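PDB 2I9D: chloramphenicol acetyltransferase from Bacteroides thetaiotaomicron, which probably transfers an acetyl group from acetyl-CoA to a hydroxyl group of chloramphenicol, the reaction by which enzymes of this family inactivate the antibiotic. Local coordinates for residues V36-A41 and Q50-H55; A63-P68 and F105-D110; E69-I74 and V80-T85; D154-S159 and I181-R186. All blocks are in the same frame, centred on the assembly; numbering follows the deposited sequence.

Overall arrangement
Contact 1 is a buried, largely apolar meeting of helices 39-47 and 52-66. Contacts 2 and 3 are partly buried. Contact 2 takes up the far end of helix 52-66, where an asparagine amide stacks on a tyrosine. Contact 3, the hairpin 72-74/80-83, touches contact 2 through a probable bond from Arg71 NE to Asn65 O; it is the one contact here carried by backbone hydrogen bonds across its segments. Contact 4 is a surface contact with cation-pi character at the border between subunits. It reaches the same sheet as contact 1, which it meets where Arg186 packs on Glu37, whereas contact 3 lies on the opposite side of the chain's centre.

Contact 1. Residues V36-A41 and Q50-H55; sequences VECGGA and QSFFLH
Phe52 sends its ring across to Cys38 and Ala41, and with His55 these residues make up the whole meeting. The close part is a small apolar cluster. Ring atom CZ of Phe52 is 4.0 Å from Cys38 SG, and the sulfur sits at the ring edge, 80° off the normal, in a cysteine sulfur-aromatic contact; Cys38 CB is likewise in the ring plane. The neighbouring ring atom, Phe52 CE1, comes within 4.0 Å of Ala41 CB. With CG anti to the backbone N (chi1 174°), the Phe52 ring is carried over to this seam although its CB does not aim there. The His55 end is looser, for the imidazole meets Ala41 alone: Ala41 O stands over one face, 4.0 Å from His55 ND1, and makes no hydrogen bond with it. The small side chain of Ala41 is consistent with the close backbones, its CA lying 6.4 Å from that of His55. Phe52 keeps some accessible surface, while the other three are buried. No hydrogen bond crosses the contact, which rests on van der Waals packing and the sulfur-aromatic approach. An alanine in place of Phe52 would probably open a gap beside Cys38 and leave its sulfur without the aromatic edge. The contact joins two successive helices: Cys38, the N-cap, ends the passage from strand 29-37 into helix 39-47, which packs on helix 52-66. Leu216 of helix 202-216 also touches Cys38 and Ala41, and Phe111 of helix 111-124 meets the imidazole of His55.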
# COMPACT_ATOMS: atom_id res chain seq x y z
N VAL A 36 13.88 -6.57 -3.89
CA VAL A 36 15.30 -6.53 -4.14
C VAL A 36 15.84 -7.94 -4.12
O VAL A 36 15.35 -8.81 -3.37
CB VAL A 36 16.13 -5.67 -3.11
CG1 VAL A 36 15.82 -4.18 -3.22
CG2 VAL A 36 15.99 -6.20 -1.65
N GLU A 37 16.86 -8.17 -4.96
CA GLU A 37 17.65 -9.38 -4.89
C GLU A 37 18.54 -9.31 -3.70
O GLU A 37 19.06 -8.24 -3.37
CB GLU A 37 18.50 -9.56 -6.15
CG GLU A 37 17.72 -10.19 -7.26
CD GLU A 37 18.57 -10.45 -8.50
OE1 GLU A 37 19.78 -10.75 -8.35
OE2 GLU A 37 18.01 -10.34 -9.62
N CYS A 38 18.71 -10.44 -3.03
CA CYS A 38 19.46 -10.50 -1.79
C CYS A 38 20.16 -11.86 -1.62
O CYS A 38 20.52 -12.23 -0.50
CB CYS A 38 18.52 -10.21 -0.61
SG CYS A 38 17.05 -11.23 -0.60
N GLY A 39 20.32 -12.60 -2.72
CA GLY A 39 21.00 -13.90 -2.71
C GLY A 39 22.43 -13.84 -2.17
O GLY A 39 22.83 -14.69 -1.38
N GLY A 40 23.19 -12.82 -2.60
CA GLY A 40 24.55 -12.59 -2.11
C GLY A 40 24.66 -12.46 -0.59
O GLY A 40 25.37 -13.25 0.06
N ALA A 41 23.94 -11.49 -0.02
CA ALA A 41 23.97 -11.28 1.43
C ALA A 41 23.51 -12.52 2.20
O ALA A 41 24.03 -12.81 3.26
CB ALA A 41 23.17 -10.07 1.83
N GLN A 50 26.38 -15.53 10.43
CA GLN A 50 25.79 -14.27 10.87
C GLN A 50 24.28 -14.15 10.65
O GLN A 50 23.68 -14.94 9.93
CB GLN A 50 26.49 -13.11 10.17
CG GLN A 50 27.94 -12.97 10.58
CD GLN A 50 28.63 -11.85 9.87
OE1 GLN A 50 29.50 -11.19 10.45
NE2 GLN A 50 28.28 -11.62 8.63
N SER A 51 23.68 -13.14 11.28
CA SER A 51 22.26 -12.83 11.11
C SER A 51 21.98 -12.14 9.76
O SER A 51 22.51 -11.07 9.47
CB SER A 51 21.78 -11.99 12.28
OG SER A 51 20.42 -11.64 12.14
N PHE A 52 21.17 -12.79 8.92
CA PHE A 52 20.81 -12.20 7.63
C PHE A 52 20.04 -10.87 7.83
O PHE A 52 20.23 -9.89 7.09
CB PHE A 52 20.00 -13.22 6.83
CG PHE A 52 19.45 -12.68 5.52
CD1 PHE A 52 20.29 -12.16 4.55
CD2 PHE A 52 18.08 -12.73 5.26
CE1 PHE A 52 19.78 -11.66 3.34
CE2 PHE A 52 17.56 -12.25 4.04
CZ PHE A 52 18.43 -11.72 3.09
N PHE A 53 19.20 -10.84 8.87
CA PHE A 53 18.50 -9.63 9.33
C PHE A 53 19.40 -8.37 9.43
O PHE A 53 19.06 -7.30 8.94
CB PHE A 53 17.75 -9.91 10.65
CG PHE A 53 17.24 -8.67 11.33
CD1 PHE A 53 16.12 -7.99 10.82
CD2 PHE A 53 17.89 -8.16 12.45
CE1 PHE A 53 15.65 -6.82 11.45
CE2 PHE A 53 17.42 -7.01 13.09
CZ PHE A 53 16.30 -6.33 12.57
N LEU A 54 20.57 -8.53 10.04
CA LEU A 54 21.51 -7.43 10.20
C LEU A 54 22.19 -7.05 8.89
O LEU A 54 22.58 -5.89 8.72
CB LEU A 54 22.55 -7.74 11.30
CG LEU A 54 21.94 -7.78 12.72
CD1 LEU A 54 22.95 -8.31 13.75
CD2 LEU A 54 21.36 -6.42 13.12
N HIS A 55 22.30 -8.01 7.97
CA HIS A 55 22.81 -7.70 6.63
C HIS A 55 21.88 -6.78 5.83
O HIS A 55 22.33 -5.81 5.25
CB HIS A 55 23.10 -8.98 5.83
CG HIS A 55 24.44 -9.58 6.11
ND1 HIS A 55 25.47 -9.57 5.19
CD2 HIS A 55 24.91 -10.22 7.21
CE1 HIS A 55 26.52 -10.17 5.71
NE2 HIS A 55 26.21 -10.58 6.93

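Contact 2. Residues A63-P68 and F105-D110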
# COMPACT_ATOMS: atom_id res chain seq x y z
N ALA A 63 21.91 2.96 2.72
CA ALA A 63 21.27 3.69 1.61
C ALA A 63 20.62 5.02 2.04
O ALA A 63 20.66 6.01 1.31
CB ALA A 63 20.26 2.80 0.89
N ALA A 64 20.04 5.04 3.24
CA ALA A 64 19.36 6.22 3.78
C ALA A 64 20.38 7.30 4.15
O ALA A 64 20.14 8.51 3.99
CB ALA A 64 18.52 5.85 4.99
N ASN A 65 21.52 6.85 4.66
CA ASN A 65 22.61 7.75 4.94
C ASN A 65 23.24 8.29 3.67
O ASN A 65 23.54 9.50 3.60
CB ASN A 65 23.63 7.06 5.83
CG ASN A 65 23.24 7.14 7.29
OD1 ASN A 65 23.44 8.17 7.92
ND2 ASN A 65 22.67 6.07 7.83
N GLU A 66 23.37 7.43 2.64
CA GLU A 66 24.09 7.80 1.41
C GLU A 66 23.33 8.64 0.41
O GLU A 66 23.95 9.28 -0.43
CB GLU A 66 24.75 6.59 0.74
CG GLU A 66 25.95 6.08 1.52
CD GLU A 66 26.70 4.93 0.83
OE1 GLU A 66 26.34 4.56 -0.30
OE2 GLU A 66 27.66 4.41 1.43
N ILE A 67 22.00 8.68 0.53
CA ILE A 67 21.15 9.50 -0.33
C ILE A 67 20.57 10.63 0.53
O ILE A 67 19.69 10.38 1.36
CB ILE A 67 20.03 8.66 -1.02
CG1 ILE A 67 20.64 7.51 -1.81
CG2 ILE A 67 19.18 9.50 -1.96
CD1 ILE A 67 19.69 6.36 -2.10
N PRO A 68 21.07 11.87 0.35
CA PRO A 68 20.80 12.90 1.36
C PRO A 68 19.34 13.30 1.50
O PRO A 68 18.95 13.86 2.52
CB PRO A 68 21.66 14.11 0.89
CG PRO A 68 21.87 13.90 -0.54
CD PRO A 68 21.86 12.40 -0.78
N PHE A 105 19.89 1.21 16.77
CA PHE A 105 21.16 0.70 16.26
C PHE A 105 21.90 1.86 15.59
O PHE A 105 21.36 2.49 14.67
CB PHE A 105 20.96 -0.45 15.23
CG PHE A 105 20.20 -1.62 15.79
CD1 PHE A 105 20.89 -2.71 16.35
CD2 PHE A 105 18.79 -1.63 15.77
CE1 PHE A 105 20.19 -3.81 16.89
CE2 PHE A 105 18.09 -2.72 16.32
CZ PHE A 105 18.78 -3.81 16.86
N PRO A 106 23.12 2.17 16.07
CA PRO A 106 23.86 3.26 15.42
C PRO A 106 24.40 2.85 14.06
O PRO A 106 24.83 1.71 13.88
CB PRO A 106 25.02 3.54 16.40
CG PRO A 106 25.25 2.18 17.09
CD PRO A 106 23.84 1.58 17.21
N TYR A 107 24.37 3.77 13.11
CA TYR A 107 25.06 3.54 11.85
C TYR A 107 26.61 3.60 11.97
O TYR A 107 27.17 4.48 12.63
CB TYR A 107 24.56 4.52 10.79
CG TYR A 107 25.22 4.37 9.45
CD1 TYR A 107 25.10 3.18 8.71
CD2 TYR A 107 25.95 5.41 8.90
CE1 TYR A 107 25.70 3.05 7.48
CE2 TYR A 107 26.55 5.29 7.66
CZ TYR A 107 26.43 4.12 6.96
OH TYR A 107 27.05 4.03 5.74
N HIS A 108 27.28 2.64 11.34
CA HIS A 108 28.73 2.71 11.14
C HIS A 108 28.98 2.43 9.66
O HIS A 108 28.37 1.52 9.09
CB HIS A 108 29.46 1.66 11.99
CG HIS A 108 29.25 1.82 13.47
ND1 HIS A 108 29.73 2.91 14.18
CD2 HIS A 108 28.61 1.04 14.37
CE1 HIS A 108 29.39 2.79 15.45
NE2 HIS A 108 28.71 1.66 15.59
N ASN A 109 29.88 3.20 9.04
CA ASN A 109 30.19 3.02 7.60
C ASN A 109 30.92 1.70 7.29
O ASN A 109 30.93 1.23 6.14
CB ASN A 109 30.92 4.24 7.03
CG ASN A 109 31.06 4.21 5.49
OD1 ASN A 109 30.53 3.31 4.80
ND2 ASN A 109 31.78 5.20 4.95
N ASP A 110 31.48 1.08 8.32
CA ASP A 110 32.13 -0.22 8.19
C ASP A 110 31.18 -1.32 8.67
O ASP A 110 30.80 -1.37 9.84
CB ASP A 110 33.46 -0.22 8.97
CG ASP A 110 33.99 -1.62 9.22
OD1 ASP A 110 34.13 -2.40 8.25
OD2 ASP A 110 34.28 -1.95 10.40
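The Tyr107 ring has the amide of Asn65 against one face and the backbone N of Asn109, from its own loop, over the rim of the other. The amide and ring planes are only 11° apart, so this is a stack, with Asn65 ND2 3.5 Å from Tyr107 CG. Because the groups are nearly parallel, the N-H bonds run along the ring and do not point into it. Asn65 CB adds a CH-pi contact, 4.3 Å from the centroid of the Tyr107 ring and 26° off the normal. The two side chains slide past each other in opposite directions; Tyr107 reaches the helix with CG anti to the backbone N (chi1 180°). At the phenol end the approach is looser, Glu66 OE2 being 4.4 Å from Tyr107 OH with no hydrogen bond between them. The amide is fixed by bonds beyond the stack: ND2 bonds to Leu61 O one turn back in the helix, and OD1 is bonded to Ile86 N, which holds the flat group parallel to the ring. The carboxylate of Glu66 is engaged in salt bridges with Arg62 and Lys211. In the fold, the contact ties the C-terminal end of helix 52-66 to the loop between strand 100-105 and helix 111-124, while Asp87 OD1, at the start of strand 87-93, accepts a hydrogen bond from Tyr107 N, and helix 202-216 packs on Ala63.

Contact 3. Residues E69-I74 and V80-T85; sequences EFRYRI and VVLYDT
Tyr72 and Leu82, a non-hydrogen-bonded pair of this antiparallel hairpin, meet with the tyrosine ring turned flat to its partner. Leu82 CB stands over the middle of the Tyr72 ring, 4.3 Å from its centroid and 7° off the normal, a CH-pi contact, and Leu82 CD1 comes to 3.5 Å from Tyr72 CE2. Val80 approaches the same ring from its edge, CG1 lying 4.0 Å from Tyr72 CD1. The other face of the hairpin carries Arg73 and Val81. There the Arg73 and Tyr83 side chains cross at about a right angle, Arg73 CG 3.7 Å from Tyr83 CE2. A bend at chi2 (-74°) then folds the guanidinium back toward the turn before the strand, where NH1 and NH2 both grip Phe70 O and NH1 also bonds to Tyr72 O at 2.7 Å; NE and NH2 bond further to Tyr144 O and Leu146 O. Arg71 reaches obliquely across Leu82, its chain bent at chi3: NH1 donates to Tyr83 O at 3.3 Å, Asp84 O lies over a guanidinium face, and NE bonds to Asn65 O. Backbone bonds set the register, Arg73 and Val81 exchanging two of 2.9 Å between N and O, and Tyr83 N donating to Arg71 O. Strand 80-83 is the middle one of a small antiparallel sheet, with 5-7 on its other side. Trp13 meets the ring of Tyr72; the Tyr72 side chain is about 12 Å from that of His197, the predicted proton acceptor. Phe19 of helix 16-22 touches Ile74 and Val80, and Phe70 stacks on Phe208 of helix 202-216.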
# COMPACT_ATOMS: atom_id res chain seq x y z
N GLU A 69 18.52 13.03 0.49
CA GLU A 69 17.09 13.34 0.56
C GLU A 69 16.39 12.55 1.67
O GLU A 69 15.35 12.97 2.17
CB GLU A 69 16.42 13.07 -0.80
CG GLU A 69 16.67 14.17 -1.85
CD GLU A 69 18.06 14.10 -2.48
OE1 GLU A 69 18.79 13.12 -2.26
OE2 GLU A 69 18.44 15.03 -3.19
N PHE A 70 16.99 11.42 2.06
CA PHE A 70 16.45 10.53 3.09
C PHE A 70 16.87 10.95 4.51
O PHE A 70 16.53 10.27 5.47
CB PHE A 70 16.83 9.06 2.78
CG PHE A 70 16.09 8.49 1.58
CD1 PHE A 70 14.94 7.71 1.76
CD2 PHE A 70 16.52 8.78 0.28
CE1 PHE A 70 14.24 7.20 0.66
CE2 PHE A 70 15.83 8.28 -0.84
CZ PHE A 70 14.68 7.49 -0.65
N ARG A 71 17.59 12.06 4.62
CA ARG A 71 18.08 12.58 5.89
C ARG A 71 17.32 13.83 6.32
O ARG A 71 17.58 14.37 7.40
CB ARG A 71 19.59 12.88 5.78
CG ARG A 71 20.46 11.59 5.78
CD ARG A 71 21.90 11.85 6.22
NE ARG A 71 22.77 11.88 5.06
CZ ARG A 71 23.22 12.98 4.47
NH1 ARG A 71 22.93 14.17 4.95
NH2 ARG A 71 23.99 12.87 3.40
N TYR A 72 16.41 14.29 5.45
CA TYR A 72 15.61 15.48 5.71
C TYR A 72 14.44 15.12 6.60
O TYR A 72 13.78 14.09 6.38
CB TYR A 72 15.08 16.06 4.40
CG TYR A 72 16.10 16.87 3.62
CD1 TYR A 72 16.02 18.26 3.54
CD2 TYR A 72 17.18 16.22 2.97
CE1 TYR A 72 16.97 18.98 2.83
CE2 TYR A 72 18.14 16.93 2.28
CZ TYR A 72 18.04 18.31 2.20
OH TYR A 72 18.99 19.00 1.49
N ARG A 73 14.20 15.98 7.61
CA ARG A 73 13.13 15.82 8.58
C ARG A 73 12.43 17.14 8.87
O ARG A 73 12.99 18.22 8.64
CB ARG A 73 13.67 15.23 9.90
CG ARG A 73 14.40 13.92 9.77
CD ARG A 73 13.45 12.71 9.52
NE ARG A 73 14.22 11.46 9.40
CZ ARG A 73 14.75 10.98 8.27
NH1 ARG A 73 14.61 11.61 7.12
NH2 ARG A 73 15.41 9.83 8.28
N ILE A 74 11.18 17.06 9.31
CA ILE A 74 10.50 18.21 9.86
C ILE A 74 10.72 18.04 11.35
O ILE A 74 10.18 17.08 11.96
CB ILE A 74 8.98 18.23 9.54
CG1 ILE A 74 8.72 18.21 8.02
CG2 ILE A 74 8.30 19.43 10.23
CD1 ILE A 74 7.23 18.35 7.61
N VAL A 80 12.33 22.50 8.71
CA VAL A 80 13.05 21.55 7.88
C VAL A 80 14.51 21.52 8.28
O VAL A 80 15.18 22.56 8.32
CB VAL A 80 12.87 21.85 6.38
CG1 VAL A 80 13.70 20.88 5.51
CG2 VAL A 80 11.40 21.80 6.01
N VAL A 81 14.99 20.31 8.58
CA VAL A 81 16.37 20.06 8.97
C VAL A 81 16.97 18.90 8.18
O VAL A 81 16.25 18.04 7.67
CB VAL A 81 16.47 19.75 10.49
CG1 VAL A 81 16.02 20.94 11.31
CG2 VAL A 81 15.65 18.51 10.84
N LEU A 82 18.29 18.88 8.09
CA LEU A 82 18.99 17.79 7.46
C LEU A 82 19.96 17.24 8.50
O LEU A 82 20.82 17.96 8.95
CB LEU A 82 19.73 18.30 6.19
CG LEU A 82 20.83 17.42 5.57
CD1 LEU A 82 20.26 16.14 4.96
CD2 LEU A 82 21.68 18.17 4.51
N TYR A 83 19.80 15.97 8.89
CA TYR A 83 20.70 15.32 9.87
C TYR A 83 22.00 14.83 9.21
O TYR A 83 21.98 14.34 8.09
CB TYR A 83 19.98 14.15 10.58
CG TYR A 83 18.98 14.58 11.64
CD1 TYR A 83 19.34 14.63 13.00
CD2 TYR A 83 17.70 14.96 11.29
CE1 TYR A 83 18.39 15.05 13.99
CE2 TYR A 83 16.77 15.39 12.25
CZ TYR A 83 17.11 15.43 13.59
OH TYR A 83 16.16 15.87 14.50
N ASP A 84 23.13 14.96 9.91
CA ASP A 84 24.41 14.48 9.38
C ASP A 84 24.30 12.98 9.19
O ASP A 84 24.74 12.45 8.19
CB ASP A 84 25.57 14.72 10.37
CG ASP A 84 25.98 16.21 10.53
OD1 ASP A 84 25.27 17.13 10.03
OD2 ASP A 84 27.03 16.44 11.19
N THR A 85 23.72 12.32 10.19
CA THR A 85 23.72 10.86 10.27
C THR A 85 22.34 10.35 10.71
O THR A 85 21.65 10.98 11.53
CB THR A 85 24.86 10.37 11.21
OG1 THR A 85 26.12 10.65 10.60
CG2 THR A 85 24.80 8.89 11.49

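Contact 4. Residues D154-S159 and I181-R186; sequences DLYFTS and IIREGR
Ile181 presses its CD1 against Tyr156, 3.6 Å from Tyr156 CB and 3.7 Å from ring atom CD1 of that tyrosine, which comes from the loop between strands 146-151 and 159-160 and packs also on Val188 and Pro190. Two residues on along the strand, Arg183 turns one face of its guanidinium to the rim of the same ring: Arg183 CZ is 4.4 Å from the centroid of the Tyr156 ring, off-centre at 33° from the normal, with the planes 31° apart, a cation-pi contact. A bend at chi2 (109°) helps bring the guanidinium over to the ring. Arg183 NH1 comes to 3.6 Å from Tyr156 OH without a hydrogen bond. Glu184 and Gly185 then form the corner of a type I' turn that joins strands 174-183 and 186-196 as a beta hairpin. An alanine at Tyr156 would probably leave the guanidinium without its aromatic partner, free to swing, and uncover Ile181. The guanidinium of Arg183 also lies close to that of Arg183 of a second subunit. Glu35 makes only a long, weak ion pair with Arg183. The electron-rich ring may therefore help to offset the closeness of two positive guanidinium groups where the subunits meet.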
# COMPACT_ATOMS: atom_id res chain seq x y z
N ASP A 154 8.66 -14.20 7.89
CA ASP A 154 7.82 -15.32 7.47
C ASP A 154 6.64 -14.92 6.56
O ASP A 154 5.75 -15.74 6.28
CB ASP A 154 7.26 -16.08 8.69
CG ASP A 154 8.36 -16.68 9.57
OD1 ASP A 154 9.34 -17.24 9.03
OD2 ASP A 154 8.25 -16.57 10.81
N LEU A 155 6.64 -13.65 6.12
CA LEU A 155 5.59 -13.14 5.26
C LEU A 155 6.15 -12.44 4.01
O LEU A 155 6.94 -11.50 4.13
CB LEU A 155 4.72 -12.14 6.04
CG LEU A 155 3.54 -11.47 5.32
CD1 LEU A 155 2.63 -12.51 4.65
CD2 LEU A 155 2.74 -10.56 6.26
N TYR A 156 5.74 -12.92 2.83
CA TYR A 156 5.99 -12.19 1.59
C TYR A 156 4.75 -11.33 1.36
O TYR A 156 3.60 -11.81 1.46
CB TYR A 156 6.26 -13.13 0.39
CG TYR A 156 7.00 -12.41 -0.75
CD1 TYR A 156 8.39 -12.41 -0.81
CD2 TYR A 156 6.29 -11.67 -1.71
CE1 TYR A 156 9.08 -11.71 -1.82
CE2 TYR A 156 6.96 -10.95 -2.72
CZ TYR A 156 8.35 -10.99 -2.77
OH TYR A 156 9.04 -10.31 -3.76
N PHE A 157 4.96 -10.04 1.12
CA PHE A 157 3.83 -9.11 0.89
C PHE A 157 4.14 -8.31 -0.38
O PHE A 157 5.31 -8.15 -0.74
CB PHE A 157 3.63 -8.17 2.09
CG PHE A 157 4.90 -7.46 2.53
CD1 PHE A 157 5.36 -6.31 1.86
CD2 PHE A 157 5.64 -7.91 3.66
CE1 PHE A 157 6.53 -5.63 2.26
CE2 PHE A 157 6.82 -7.23 4.07
CZ PHE A 157 7.25 -6.09 3.37
N THR A 158 3.10 -7.82 -1.05
CA THR A 158 3.31 -6.96 -2.20
C THR A 158 3.05 -5.50 -1.88
O THR A 158 3.38 -4.61 -2.68
CB THR A 158 2.42 -7.36 -3.41
OG1 THR A 158 1.09 -7.59 -2.95
CG2 THR A 158 2.95 -8.59 -4.08
N SER A 159 2.47 -5.25 -0.70
CA SER A 159 2.16 -3.92 -0.25
C SER A 159 2.04 -3.86 1.28
O SER A 159 1.38 -4.70 1.89
CB SER A 159 0.85 -3.50 -0.90
OG SER A 159 0.38 -2.26 -0.39
N ILE A 181 12.63 -15.03 -0.73
CA ILE A 181 11.94 -16.07 -1.46
C ILE A 181 12.58 -16.24 -2.85
O ILE A 181 13.05 -15.27 -3.47
CB ILE A 181 10.43 -15.72 -1.47
CG1 ILE A 181 9.71 -16.53 -0.40
CG2 ILE A 181 9.78 -15.91 -2.82
CD1 ILE A 181 8.28 -16.07 -0.19
N ILE A 182 12.68 -17.48 -3.30
CA ILE A 182 13.18 -17.78 -4.65
C ILE A 182 12.10 -17.49 -5.70
O ILE A 182 11.01 -18.05 -5.66
CB ILE A 182 13.79 -19.22 -4.74
CG1 ILE A 182 15.18 -19.20 -4.12
CG2 ILE A 182 13.93 -19.67 -6.20
CD1 ILE A 182 15.56 -20.47 -3.51
N ARG A 183 12.41 -16.55 -6.59
CA ARG A 183 11.57 -16.22 -7.74
C ARG A 183 12.40 -16.29 -9.02
O ARG A 183 13.37 -15.54 -9.20
CB ARG A 183 10.97 -14.82 -7.61
CG ARG A 183 9.48 -14.81 -7.32
CD ARG A 183 9.24 -14.34 -5.91
NE ARG A 183 7.83 -14.31 -5.55
CZ ARG A 183 7.00 -13.29 -5.79
NH1 ARG A 183 7.44 -12.20 -6.42
NH2 ARG A 183 5.74 -13.38 -5.40
N GLU A 184 11.98 -17.19 -9.90
CA GLU A 184 12.71 -17.52 -11.14
C GLU A 184 14.21 -17.77 -10.88
O GLU A 184 15.07 -17.15 -11.49
CB GLU A 184 12.44 -16.45 -12.21
CG GLU A 184 10.94 -16.22 -12.42
CD GLU A 184 10.65 -15.40 -13.68
OE1 GLU A 184 10.70 -16.00 -14.79
OE2 GLU A 184 10.36 -14.19 -13.57
N GLY A 185 14.48 -18.64 -9.91
CA GLY A 185 15.85 -19.01 -9.55
C GLY A 185 16.68 -18.01 -8.74
O GLY A 185 17.83 -18.33 -8.42
N ARG A 186 16.12 -16.83 -8.41
CA ARG A 186 16.82 -15.80 -7.63
C ARG A 186 16.13 -15.45 -6.31
O ARG A 186 14.89 -15.38 -6.22
CB ARG A 186 17.06 -14.52 -8.45
CG ARG A 186 17.48 -14.80 -9.90
CD ARG A 186 18.64 -13.92 -10.38
NE ARG A 186 19.92 -14.30 -9.76
CZ ARG A 186 20.90 -14.96 -10.38
NH1 ARG A 186 20.79 -15.33 -11.65
NH2 ARG A 186 22.02 -15.25 -9.71